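C-type lectin domain family 4 member F (Mus musculus, PDB 6JJJ) binds galactose and fucose as a Kupffer cell C-type lectin receptor and may act in endocytosis, this chain carrying its extracellular lectin domain. Local coordinates at residues N34-S39 and P145-K150; K43-A48 and D79-L84; G108-N113 and Q133-M138; E126-V131 and M138-S143. All coordinates share one frame; numbering follows the deposited sequence.

Contact 1. Residues N34-S39 and P145-K150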
# COMPACT_ATOMS: atom_id res chain seq x y z
N ASN A 34 -2.58 -14.89 0.57
CA ASN A 34 -2.65 -14.57 -0.85
C ASN A 34 -3.05 -13.12 -1.06
O ASN A 34 -3.59 -12.46 -0.17
CB ASN A 34 -3.63 -15.51 -1.57
CG ASN A 34 -3.25 -16.98 -1.43
OD1 ASN A 34 -2.32 -17.45 -2.09
ND2 ASN A 34 -3.96 -17.70 -0.57
N PHE A 35 -2.78 -12.63 -2.27
CA PHE A 35 -3.23 -11.32 -2.71
C PHE A 35 -4.38 -11.48 -3.70
O PHE A 35 -4.35 -12.36 -4.56
CB PHE A 35 -2.09 -10.54 -3.36
CG PHE A 35 -1.14 -9.91 -2.37
CD1 PHE A 35 -1.44 -8.69 -1.79
CD2 PHE A 35 0.05 -10.54 -2.04
CE1 PHE A 35 -0.57 -8.11 -0.88
CE2 PHE A 35 0.92 -9.97 -1.13
CZ PHE A 35 0.61 -8.76 -0.55
N TYR A 36 -5.40 -10.64 -3.54
CA TYR A 36 -6.59 -10.68 -4.37
C TYR A 36 -6.76 -9.36 -5.10
O TYR A 36 -6.49 -8.29 -4.54
CB TYR A 36 -7.84 -10.97 -3.53
CG TYR A 36 -7.81 -12.30 -2.82
CD1 TYR A 36 -7.07 -12.47 -1.65
CD2 TYR A 36 -8.52 -13.38 -3.31
CE1 TYR A 36 -7.05 -13.69 -1.00
CE2 TYR A 36 -8.51 -14.60 -2.66
CZ TYR A 36 -7.77 -14.75 -1.51
OH TYR A 36 -7.77 -15.97 -0.88
N TYR A 37 -7.20 -9.44 -6.35
CA TYR A 37 -7.46 -8.26 -7.17
C TYR A 37 -8.91 -8.29 -7.64
O TYR A 37 -9.32 -9.22 -8.35
CB TYR A 37 -6.51 -8.20 -8.37
CG TYR A 37 -6.81 -7.07 -9.33
CD1 TYR A 37 -6.25 -5.81 -9.14
CD2 TYR A 37 -7.64 -7.26 -10.42
CE1 TYR A 37 -6.52 -4.77 -10.02
CE2 TYR A 37 -7.92 -6.23 -11.30
CZ TYR A 37 -7.35 -4.99 -11.09
OH TYR A 37 -7.63 -3.97 -11.97
N PHE A 38 -9.68 -7.27 -7.27
CA PHE A 38 -11.07 -7.13 -7.70
C PHE A 38 -11.11 -6.15 -8.86
O PHE A 38 -10.73 -4.98 -8.71
CB PHE A 38 -11.94 -6.67 -6.54
CG PHE A 38 -11.96 -7.65 -5.39
CD1 PHE A 38 -10.93 -7.65 -4.46
CD2 PHE A 38 -12.99 -8.57 -5.26
CE1 PHE A 38 -10.93 -8.56 -3.41
CE2 PHE A 38 -12.99 -9.47 -4.21
CZ PHE A 38 -11.97 -9.47 -3.29
N SER A 39 -11.54 -6.63 -10.03
CA SER A 39 -11.36 -5.87 -11.25
C SER A 39 -12.28 -4.65 -11.27
O SER A 39 -13.32 -4.59 -10.60
CB SER A 39 -11.64 -6.75 -12.47
OG SER A 39 -13.00 -7.13 -12.53
N PRO A 145 -17.26 -8.86 -14.18
CA PRO A 145 -15.95 -8.62 -13.55
C PRO A 145 -15.44 -9.91 -12.92
O PRO A 145 -16.10 -10.95 -13.03
CB PRO A 145 -16.25 -7.54 -12.50
CG PRO A 145 -17.71 -7.70 -12.20
CD PRO A 145 -18.37 -8.19 -13.47
N TRP A 146 -14.28 -9.87 -12.26
CA TRP A 146 -13.66 -11.09 -11.79
C TRP A 146 -12.78 -10.79 -10.58
O TRP A 146 -12.64 -9.65 -10.15
CB TRP A 146 -12.81 -11.74 -12.89
CG TRP A 146 -11.64 -10.89 -13.28
CD1 TRP A 146 -10.38 -10.93 -12.75
CD2 TRP A 146 -11.62 -9.87 -14.28
NE1 TRP A 146 -9.58 -10.00 -13.36
CE2 TRP A 146 -10.31 -9.34 -14.31
CE3 TRP A 146 -12.57 -9.36 -15.16
CZ2 TRP A 146 -9.94 -8.32 -15.18
CZ3 TRP A 146 -12.20 -8.34 -16.03
CH2 TRP A 146 -10.90 -7.83 -16.03
N VAL A 147 -12.17 -11.85 -10.03
CA VAL A 147 -11.22 -11.73 -8.94
C VAL A 147 -10.05 -12.68 -9.20
O VAL A 147 -10.26 -13.87 -9.43
CB VAL A 147 -11.89 -12.02 -7.58
CG1 VAL A 147 -12.61 -13.36 -7.62
CG2 VAL A 147 -10.87 -11.97 -6.46
N CYS A 148 -8.83 -12.15 -9.14
CA CYS A 148 -7.62 -12.95 -9.27
C CYS A 148 -7.06 -13.27 -7.89
O CYS A 148 -7.27 -12.53 -6.92
CB CYS A 148 -6.55 -12.22 -10.08
SG CYS A 148 -7.05 -11.57 -11.70
N LYS A 149 -6.32 -14.38 -7.80
CA LYS A 149 -5.63 -14.75 -6.57
C LYS A 149 -4.16 -15.04 -6.86
O LYS A 149 -3.83 -15.63 -7.89
CB LYS A 149 -6.27 -15.98 -5.89
CG LYS A 149 -5.57 -16.39 -4.60
CD LYS A 149 -6.48 -17.18 -3.66
CE LYS A 149 -6.52 -18.66 -3.99
NZ LYS A 149 -7.29 -19.44 -2.98
N LYS A 150 -3.30 -14.63 -5.94
CA LYS A 150 -1.86 -14.74 -6.11
C LYS A 150 -1.23 -15.22 -4.81
O LYS A 150 -1.65 -14.82 -3.72
CB LYS A 150 -1.24 -13.40 -6.53
CG LYS A 150 0.27 -13.43 -6.67
CD LYS A 150 0.81 -12.08 -7.12
CE LYS A 150 0.63 -11.86 -8.62
NZ LYS A 150 1.85 -12.24 -9.38
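Ser-39 OG has two polar partners: it accepts the backbone N-H of Trp-146, N to OG 3.0 Å, and is hydrogen-bonded to Asp-41 O. A chi1 of 66°, with OG between the backbone N and the carbonyl carbon, places OG where it meets Trp-146 N. Ser-39 CB rests over the centre of the Trp-146 six-membered ring, 3.4 Å from its centroid, a CH-pi contact. From there strands 34-38 and 147-150 run antiparallel. Phe-35 and Lys-150 form one hydrogen-bonded pair (Phe-35 N to Lys-150 O 2.9 Å) and Tyr-37 and Cys-148 the next (Tyr-37 N to Cys-148 O 3.1 Å). On the face of Tyr-36 and Phe-38, the Val-147 methyl CG2 lies over the Phe-38 ring, 4.2 Å from its centroid. Lys-149 runs alongside Tyr-36, its CD 3.3 Å from Tyr-36 OH, and both polar ends go to Glu-67 of helix 65-75, Lys-149 NZ by a salt bridge and Tyr-36 OH by a hydrogen bond. On the other face Cys-148 is disulfide-bonded to Cys-52 of helix 45-54. The pair forms the middle of a four-stranded antiparallel sheet, flanked by strands 28-31 and 58-59.

Contact 2. Residues K43-A48 and D79-L84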
# COMPACT_ATOMS: atom_id res chain seq x y z
N LYS A 43 -15.28 -8.30 -18.18
CA LYS A 43 -14.83 -9.03 -19.36
C LYS A 43 -15.35 -10.45 -19.28
O LYS A 43 -15.79 -10.91 -18.21
CB LYS A 43 -13.30 -9.02 -19.47
CG LYS A 43 -12.68 -7.64 -19.56
CD LYS A 43 -11.16 -7.72 -19.60
CE LYS A 43 -10.52 -6.34 -19.60
NZ LYS A 43 -9.03 -6.42 -19.65
N PRO A 44 -15.31 -11.20 -20.39
CA PRO A 44 -15.70 -12.62 -20.36
C PRO A 44 -14.82 -13.46 -19.46
O PRO A 44 -13.81 -12.97 -18.93
CB PRO A 44 -15.59 -13.06 -21.82
CG PRO A 44 -15.71 -11.80 -22.61
CD PRO A 44 -15.07 -10.72 -21.77
N TRP A 45 -15.17 -14.73 -19.30
CA TRP A 45 -14.45 -15.59 -18.36
C TRP A 45 -13.01 -15.83 -18.82
O TRP A 45 -12.07 -15.70 -18.03
CB TRP A 45 -15.19 -16.91 -18.18
CG TRP A 45 -14.66 -17.71 -17.03
CD1 TRP A 45 -15.11 -17.70 -15.75
CD2 TRP A 45 -13.57 -18.64 -17.07
NE1 TRP A 45 -14.37 -18.57 -14.98
CE2 TRP A 45 -13.42 -19.16 -15.77
CE3 TRP A 45 -12.71 -19.08 -18.08
CZ2 TRP A 45 -12.44 -20.10 -15.45
CZ3 TRP A 45 -11.74 -20.02 -17.76
CH2 TRP A 45 -11.61 -20.52 -16.46
N ARG A 46 -12.82 -16.21 -20.09
CA ARG A 46 -11.46 -16.44 -20.57
C ARG A 46 -10.64 -15.14 -20.55
O ARG A 46 -9.51 -15.12 -20.07
CB ARG A 46 -11.45 -17.03 -21.98
CG ARG A 46 -11.87 -16.06 -23.07
CD ARG A 46 -11.89 -16.72 -24.45
NE ARG A 46 -12.32 -15.77 -25.48
CZ ARG A 46 -13.58 -15.64 -25.89
NH1 ARG A 46 -14.54 -16.39 -25.37
NH2 ARG A 46 -13.88 -14.74 -26.82
N GLU A 47 -11.21 -14.05 -21.08
CA GLU A 47 -10.51 -12.78 -21.06
C GLU A 47 -10.14 -12.40 -19.64
O GLU A 47 -9.07 -11.82 -19.39
CB GLU A 47 -11.38 -11.69 -21.70
CG GLU A 47 -11.66 -11.90 -23.18
CD GLU A 47 -10.54 -11.39 -24.07
OE1 GLU A 47 -10.16 -10.20 -23.94
OE2 GLU A 47 -10.05 -12.17 -24.90
N ALA A 48 -11.00 -12.72 -18.67
CA ALA A 48 -10.67 -12.48 -17.28
C ALA A 48 -9.48 -13.33 -16.85
O ALA A 48 -8.62 -12.88 -16.08
CB ALA A 48 -11.88 -12.76 -16.39
N ASP A 79 -21.62 -9.49 -9.02
CA ASP A 79 -21.32 -10.82 -9.55
C ASP A 79 -19.91 -10.80 -10.13
O ASP A 79 -19.62 -10.03 -11.06
CB ASP A 79 -22.34 -11.22 -10.61
CG ASP A 79 -23.77 -11.02 -10.15
OD1 ASP A 79 -23.99 -10.22 -9.21
OD2 ASP A 79 -24.68 -11.66 -10.73
N HIS A 80 -19.04 -11.65 -9.60
CA HIS A 80 -17.63 -11.70 -9.98
C HIS A 80 -17.27 -13.10 -10.44
O HIS A 80 -17.50 -14.08 -9.71
CB HIS A 80 -16.70 -11.33 -8.81
CG HIS A 80 -16.47 -9.86 -8.64
ND1 HIS A 80 -16.22 -9.01 -9.70
CD2 HIS A 80 -16.37 -9.10 -7.52
CE1 HIS A 80 -16.01 -7.79 -9.24
NE2 HIS A 80 -16.11 -7.81 -7.92
N TRP A 81 -16.68 -13.20 -11.62
CA TRP A 81 -16.17 -14.48 -12.09
C TRP A 81 -15.23 -15.11 -11.07
O TRP A 81 -14.63 -14.40 -10.26
CB TRP A 81 -15.40 -14.33 -13.41
CG TRP A 81 -16.23 -14.20 -14.63
CD1 TRP A 81 -16.10 -13.25 -15.60
CD2 TRP A 81 -17.29 -15.06 -15.04
NE1 TRP A 81 -17.03 -13.47 -16.59
CE2 TRP A 81 -17.78 -14.57 -16.27
CE3 TRP A 81 -17.89 -16.19 -14.48
CZ2 TRP A 81 -18.83 -15.17 -16.95
CZ3 TRP A 81 -18.94 -16.79 -15.16
CH2 TRP A 81 -19.40 -16.28 -16.38
N ILE A 82 -15.08 -16.44 -11.11
CA ILE A 82 -14.06 -17.14 -10.35
C ILE A 82 -13.57 -18.32 -11.19
O ILE A 82 -14.11 -18.63 -12.25
CB ILE A 82 -14.56 -17.61 -8.97
CG1 ILE A 82 -15.90 -18.33 -9.09
CG2 ILE A 82 -14.68 -16.43 -8.02
CD1 ILE A 82 -16.34 -19.02 -7.82
N GLY A 83 -12.54 -19.00 -10.67
CA GLY A 83 -11.81 -19.98 -11.45
C GLY A 83 -12.38 -21.38 -11.48
O GLY A 83 -11.62 -22.35 -11.59
N LEU A 84 -13.70 -21.52 -11.40
CA LEU A 84 -14.36 -22.81 -11.47
C LEU A 84 -15.02 -22.99 -12.83
O LEU A 84 -15.46 -22.03 -13.46
CB LEU A 84 -15.40 -22.95 -10.36
CG LEU A 84 -15.78 -24.37 -9.95
CD1 LEU A 84 -14.56 -25.14 -9.45
CD2 LEU A 84 -16.87 -24.36 -8.89
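Trp-81 comes first and meets Trp-45 at the start of helix 45-54. The edge of the Trp-45 five-membered ring points at the face of the Trp-81 six-membered ring, a T-shaped pair with planes at 83° and centroids 4.9 Å apart. Trp-45 CD1 makes the approach, 3.4 Å from Trp-81 CE3 and offset toward the rim, and Trp-45 CB lies over the five-membered ring of Trp-81, so one helical side chain covers both halves of the indole. At the edge of that indole, Trp-81 NE1 makes a weak hydrogen bond to the carbonyl of Lys-43, 3.3 Å from NE1 to O, and another weak one to Ser-142 O. Ala-48, one turn along the helix from Pro-44 at the N-cap, adds its methyl CB at 4.3 Å from Trp-81 CD1.

Ile-82 contributes its carbonyl. Trp-45 CG is anti to the backbone N (chi1 -168°), and the indole beyond it lies against strand 80-85; Trp-45 NE1 donates to Ile-82 O at 2.7 Å, with 155° at the hydrogen. Gly-83 follows, its CA 4.1 Å from Trp-45 CZ2 near the plane of that ring, while the Leu-84 side chain packs instead on Trp-135. The sequence Trp-81, Ile-82, Gly-83, Leu-84 is the WIGL motif of the C-type lectin fold, here docked on the first turn of helix 45-54.

Contact 3. Residues G108-N113 and Q133-M138. With CA (calcium ion), chain H.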
# COMPACT_ATOMS: atom_id res chain seq x y z
N GLY A 108 -23.15 -25.70 -0.25
CA GLY A 108 -23.64 -24.59 0.54
C GLY A 108 -23.29 -23.28 -0.13
O GLY A 108 -24.07 -22.32 -0.09
N PHE A 109 -22.12 -23.23 -0.76
CA PHE A 109 -21.71 -22.05 -1.51
C PHE A 109 -22.52 -21.88 -2.79
O PHE A 109 -22.51 -20.79 -3.37
CB PHE A 109 -20.23 -22.12 -1.85
CG PHE A 109 -19.33 -22.23 -0.66
CD1 PHE A 109 -19.69 -21.68 0.56
CD2 PHE A 109 -18.11 -22.88 -0.76
CE1 PHE A 109 -18.85 -21.79 1.66
CE2 PHE A 109 -17.27 -22.99 0.33
CZ PHE A 109 -17.64 -22.44 1.55
N TRP A 110 -23.20 -22.93 -3.24
CA TRP A 110 -24.05 -22.83 -4.41
C TRP A 110 -25.43 -22.29 -4.03
O TRP A 110 -25.87 -22.39 -2.88
CB TRP A 110 -24.22 -24.18 -5.09
CG TRP A 110 -22.97 -24.84 -5.56
CD1 TRP A 110 -22.19 -25.72 -4.87
CD2 TRP A 110 -22.35 -24.68 -6.84
NE1 TRP A 110 -21.12 -26.12 -5.63
CE2 TRP A 110 -21.20 -25.49 -6.85
CE3 TRP A 110 -22.65 -23.93 -7.99
CZ2 TRP A 110 -20.35 -25.58 -7.96
CZ3 TRP A 110 -21.81 -24.02 -9.08
CH2 TRP A 110 -20.67 -24.83 -9.06
N GLY A 111 -26.12 -21.73 -5.02
CA GLY A 111 -27.49 -21.31 -4.83
C GLY A 111 -28.37 -22.43 -4.31
O GLY A 111 -27.94 -23.58 -4.27
N LYS A 112 -29.61 -22.10 -3.91
CA LYS A 112 -30.49 -23.11 -3.34
C LYS A 112 -30.69 -24.28 -4.30
O LYS A 112 -30.81 -25.43 -3.86
CB LYS A 112 -31.83 -22.48 -2.97
CG LYS A 112 -31.76 -21.50 -1.82
CD LYS A 112 -33.16 -21.03 -1.41
CE LYS A 112 -33.11 -20.10 -0.21
NZ LYS A 112 -34.48 -19.69 0.22
N ASN A 113 -30.74 -24.00 -5.60
CA ASN A 113 -30.78 -25.04 -6.64
C ASN A 113 -29.76 -24.61 -7.70
O ASN A 113 -30.11 -23.90 -8.65
CB ASN A 113 -32.19 -25.24 -7.21
CG ASN A 113 -32.84 -23.95 -7.66
OD1 ASN A 113 -32.62 -23.49 -8.79
ND2 ASN A 113 -33.65 -23.36 -6.79
N GLN A 133 -23.63 -13.67 -3.87
CA GLN A 133 -23.56 -14.13 -2.49
C GLN A 133 -23.40 -15.64 -2.39
O GLN A 133 -23.05 -16.14 -1.31
CB GLN A 133 -24.82 -13.73 -1.70
CG GLN A 133 -24.72 -12.37 -1.05
CD GLN A 133 -25.64 -12.25 0.15
OE1 GLN A 133 -26.38 -13.18 0.48
NE2 GLN A 133 -25.54 -11.12 0.85
N GLN A 134 -23.63 -16.38 -3.47
CA GLN A 134 -23.37 -17.81 -3.54
C GLN A 134 -23.11 -18.10 -5.01
O GLN A 134 -23.54 -17.35 -5.90
CB GLN A 134 -24.53 -18.62 -2.97
CG GLN A 134 -24.74 -18.43 -1.45
CD GLN A 134 -25.49 -19.58 -0.81
OE1 GLN A 134 -26.39 -20.15 -1.42
NE2 GLN A 134 -25.19 -19.86 0.45
N TRP A 135 -22.41 -19.20 -5.27
CA TRP A 135 -21.97 -19.47 -6.63
C TRP A 135 -23.15 -19.65 -7.57
O TRP A 135 -24.26 -20.00 -7.16
CB TRP A 135 -21.10 -20.73 -6.68
CG TRP A 135 -19.89 -20.64 -5.84
CD1 TRP A 135 -19.41 -19.54 -5.18
CD2 TRP A 135 -18.97 -21.70 -5.56
NE1 TRP A 135 -18.26 -19.85 -4.51
CE2 TRP A 135 -17.96 -21.17 -4.73
CE3 TRP A 135 -18.90 -23.04 -5.94
CZ2 TRP A 135 -16.90 -21.94 -4.27
CZ3 TRP A 135 -17.84 -23.81 -5.48
CH2 TRP A 135 -16.86 -23.25 -4.65
N ASN A 136 -22.91 -19.40 -8.86
CA ASN A 136 -23.87 -19.71 -9.91
C ASN A 136 -23.10 -19.99 -11.18
O ASN A 136 -22.26 -19.17 -11.59
CB ASN A 136 -24.86 -18.56 -10.13
CG ASN A 136 -25.71 -18.76 -11.38
OD1 ASN A 136 -26.14 -19.87 -11.68
ND2 ASN A 136 -25.94 -17.68 -12.12
N ASP A 137 -23.35 -21.14 -11.80
CA ASP A 137 -22.74 -21.41 -13.10
C ASP A 137 -23.41 -20.54 -14.16
O ASP A 137 -24.61 -20.25 -14.09
CB ASP A 137 -22.85 -22.90 -13.45
CG ASP A 137 -24.26 -23.36 -13.73
OD1 ASP A 137 -25.22 -22.72 -13.26
OD2 ASP A 137 -24.39 -24.38 -14.44
N MET A 138 -22.62 -20.09 -15.13
CA MET A 138 -23.05 -19.04 -16.04
C MET A 138 -22.44 -19.27 -17.41
O MET A 138 -21.44 -19.99 -17.56
CB MET A 138 -22.65 -17.66 -15.49
CG MET A 138 -23.03 -16.48 -16.35
SD MET A 138 -24.83 -16.39 -16.56
CE MET A 138 -24.95 -15.15 -17.84
CA CA H . -27.14 -20.74 -13.74
O HOH W 1 -29.05 -19.49 -13.54
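Next to the calcium site formed by Asp-116, Glu-126, Asn-136 and Asp-137, Trp-135 packs against Phe-109 and Trp-110 of the long loop region, the three forming an aromatic cluster. The edge of the Trp-135 six-membered ring meets the face of Trp-110, the Trp-110 five-membered ring lying at 79° to it with centroids 5.0 Å apart. The touching atom is Trp-135 CE3, 3.5 Å from Trp-110 CE2 and offset toward the rim of that face. Phe-109 comes over a face of Trp-135 instead: its CB lies 3.9 Å from the centroid of the five-membered ring, and the two side chains point the same way.

Trp-135, Asn-136 and Asp-137 form the WND motif of C-type lectins, and its tryptophan is bridged to Trp-110 through the backbone. The Trp-135 N to Phe-109 O bond is modelled too short, its length doubtful, and Gly-111 N to Trp-135 O is weak at 3.3 Å. The following two residues turn to the metal. Asn-136 binds calcium through OD1, its ND2 being hydrogen-bonded to His-130 NE2; Asp-137 binds it through both its backbone O, at 2.6 Å from the ion, and its OD1, at 2.8 Å. Asp-137 OD2 accepts the backbone N-H of Asn-117, which should fix the rotation of the carboxylate. A water lies 2.3 Å from the same ion. Nearby Gln-114, Pro-115 and Asp-116 spell QPD, the sequence associated with galactose-type specificity in this family.

Contact 4. Residues E126-V131 and M138-S143. With CA (calcium ion), chain G; CA (calcium ion), chain H.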
# COMPACT_ATOMS: atom_id res chain seq x y z
N GLU A 126 -24.01 -23.40 -19.47
CA GLU A 126 -23.31 -22.68 -18.41
C GLU A 126 -22.15 -23.52 -17.91
O GLU A 126 -22.36 -24.58 -17.31
CB GLU A 126 -24.27 -22.32 -17.28
CG GLU A 126 -25.40 -21.39 -17.70
CD GLU A 126 -26.23 -20.93 -16.52
OE1 GLU A 126 -26.42 -21.74 -15.59
OE2 GLU A 126 -26.69 -19.77 -16.53
N ASP A 127 -20.92 -23.04 -18.15
CA ASP A 127 -19.71 -23.76 -17.75
C ASP A 127 -18.73 -22.86 -16.99
O ASP A 127 -17.54 -23.20 -16.89
CB ASP A 127 -19.01 -24.38 -18.96
CG ASP A 127 -19.88 -25.36 -19.69
OD1 ASP A 127 -20.70 -26.02 -19.03
OD2 ASP A 127 -19.73 -25.48 -20.92
N CYS A 128 -19.19 -21.73 -16.47
CA CYS A 128 -18.33 -20.81 -15.74
C CYS A 128 -19.10 -20.28 -14.54
O CYS A 128 -20.33 -20.15 -14.58
CB CYS A 128 -17.84 -19.66 -16.62
SG CYS A 128 -16.65 -20.17 -17.90
N VAL A 129 -18.38 -20.01 -13.46
CA VAL A 129 -18.97 -19.67 -12.17
C VAL A 129 -18.61 -18.25 -11.79
O VAL A 129 -17.45 -17.85 -11.90
CB VAL A 129 -18.52 -20.66 -11.07
CG1 VAL A 129 -19.14 -20.29 -9.74
CG2 VAL A 129 -18.87 -22.09 -11.46
N HIS A 130 -19.60 -17.49 -11.32
CA HIS A 130 -19.38 -16.19 -10.70
C HIS A 130 -20.03 -16.19 -9.32
O HIS A 130 -20.71 -17.15 -8.93
CB HIS A 130 -19.92 -15.05 -11.58
CG HIS A 130 -21.38 -15.14 -11.88
ND1 HIS A 130 -21.95 -14.54 -12.98
CD2 HIS A 130 -22.40 -15.75 -11.22
CE1 HIS A 130 -23.25 -14.78 -12.99
NE2 HIS A 130 -23.54 -15.51 -11.93
N VAL A 131 -19.82 -15.11 -8.57
CA VAL A 131 -20.30 -15.02 -7.19
C VAL A 131 -20.94 -13.66 -6.96
O VAL A 131 -20.34 -12.63 -7.25
CB VAL A 131 -19.15 -15.24 -6.19
CG1 VAL A 131 -19.68 -15.30 -4.76
CG2 VAL A 131 -18.36 -16.49 -6.53
N MET A 138 -22.62 -20.09 -15.13
CA MET A 138 -23.05 -19.04 -16.04
C MET A 138 -22.44 -19.27 -17.41
O MET A 138 -21.44 -19.99 -17.56
CB MET A 138 -22.65 -17.66 -15.49
CG MET A 138 -23.03 -16.48 -16.35
SD MET A 138 -24.83 -16.39 -16.56
CE MET A 138 -24.95 -15.15 -17.84
N ALA A 139 -23.05 -18.66 -18.42
CA ALA A 139 -22.50 -18.70 -19.77
C ALA A 139 -21.16 -17.98 -19.80
O ALA A 139 -21.05 -16.82 -19.38
CB ALA A 139 -23.47 -18.06 -20.76
N CYS A 140 -20.13 -18.67 -20.27
CA CYS A 140 -18.78 -18.13 -20.18
C CYS A 140 -18.61 -16.88 -21.03
O CYS A 140 -17.87 -15.97 -20.65
CB CYS A 140 -17.76 -19.20 -20.57
SG CYS A 140 -17.79 -20.68 -19.51
N GLY A 141 -19.29 -16.80 -22.17
CA GLY A 141 -19.16 -15.63 -23.01
C GLY A 141 -19.65 -14.34 -22.37
O GLY A 141 -19.35 -13.26 -22.89
N SER A 142 -20.37 -14.43 -21.26
CA SER A 142 -20.90 -13.23 -20.62
C SER A 142 -19.79 -12.45 -19.94
O SER A 142 -18.88 -13.02 -19.34
CB SER A 142 -21.98 -13.62 -19.60
OG SER A 142 -23.03 -14.33 -20.24
N SER A 143 -19.88 -11.12 -20.03
CA SER A 143 -18.81 -10.24 -19.55
C SER A 143 -19.13 -9.75 -18.14
O SER A 143 -19.77 -8.71 -17.95
CB SER A 143 -18.61 -9.07 -20.50
OG SER A 143 -17.93 -9.47 -21.68
CA CA G . -21.63 -26.81 -17.10
CA CA H . -27.14 -20.74 -13.74
O HOH W 1 -29.05 -19.49 -13.54
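Cys-128 and Cys-140 are joined covalently, SG to SG 2.0 Å, with a chi3 of 98°. In both, SG lies beside the backbone N and anti to the carbonyl carbon, and the bridge ties Cys-128 of strand 128-131 to the type I turn from Ala-139 to Ser-142.

Backbone bonds gather on Met-138. Its carbonyl oxygen receives Cys-128 N at 3.0 Å and, more weakly, Asp-127 N at 3.1 Å, so two successive residues face one: a classic beta bulge. Met-138 N points back at Cys-128 O in the antiparallel pair, but the modelled distance is too short to trust.

Apolar contact comes from the Met-138 side chain. CG is anti to the backbone N (chi1 180°) and lies 3.8 Å from His-130 CE1, while CB sits over the His-130 ring face, 4.1 Å from its centroid and displaced toward the rim. Trp-81 covers Met-138 from strand 80-85.

Metal coordination engages Glu-126 and Asp-127. Glu-126 O and Asp-127 OD1, the latter 2.3 Å from the ion, bind one calcium with Asp-86, Glu-90 and Asn-117. Glu-126 OE1 binds the other at 2.2 Å and also accepts the backbone N-H of Trp-118, which should help hold the carboxylate.

Glu-126 thus bridges the two sites, its backbone oxygen in one and its carboxylate in the other. The bulge and disulfide hold the chain next to it, so the two sites are probably coupled through Glu-126, and the calcium charges probably favour ionised carboxylates here.

In the fold
Contact 1 closes the outer loop of the domain, bringing residues 34-39 to 145-150, and the other three contacts are nested inside it. Contact 2 comes next along the chain; contacts 3 and 4 follow it, interlocked and sharing Met-138. Contact 1 lies in one four-stranded sheet, and the rest reach the other, in which strand 128-131 runs between strands 80-85 and 135-138. Centres of contacts 2 and 4 are about 7 Å apart, those of contacts 1 and 3 about 19 Å. Pro-145 O probably hydrogen-bonds Trp-81 N, linking contact 1 to contact 2. The sheet holding strands 34-38 and 147-151 is thereby connected through the WIGL strand to the calcium-binding end, where contacts 3 and 4 share one ion.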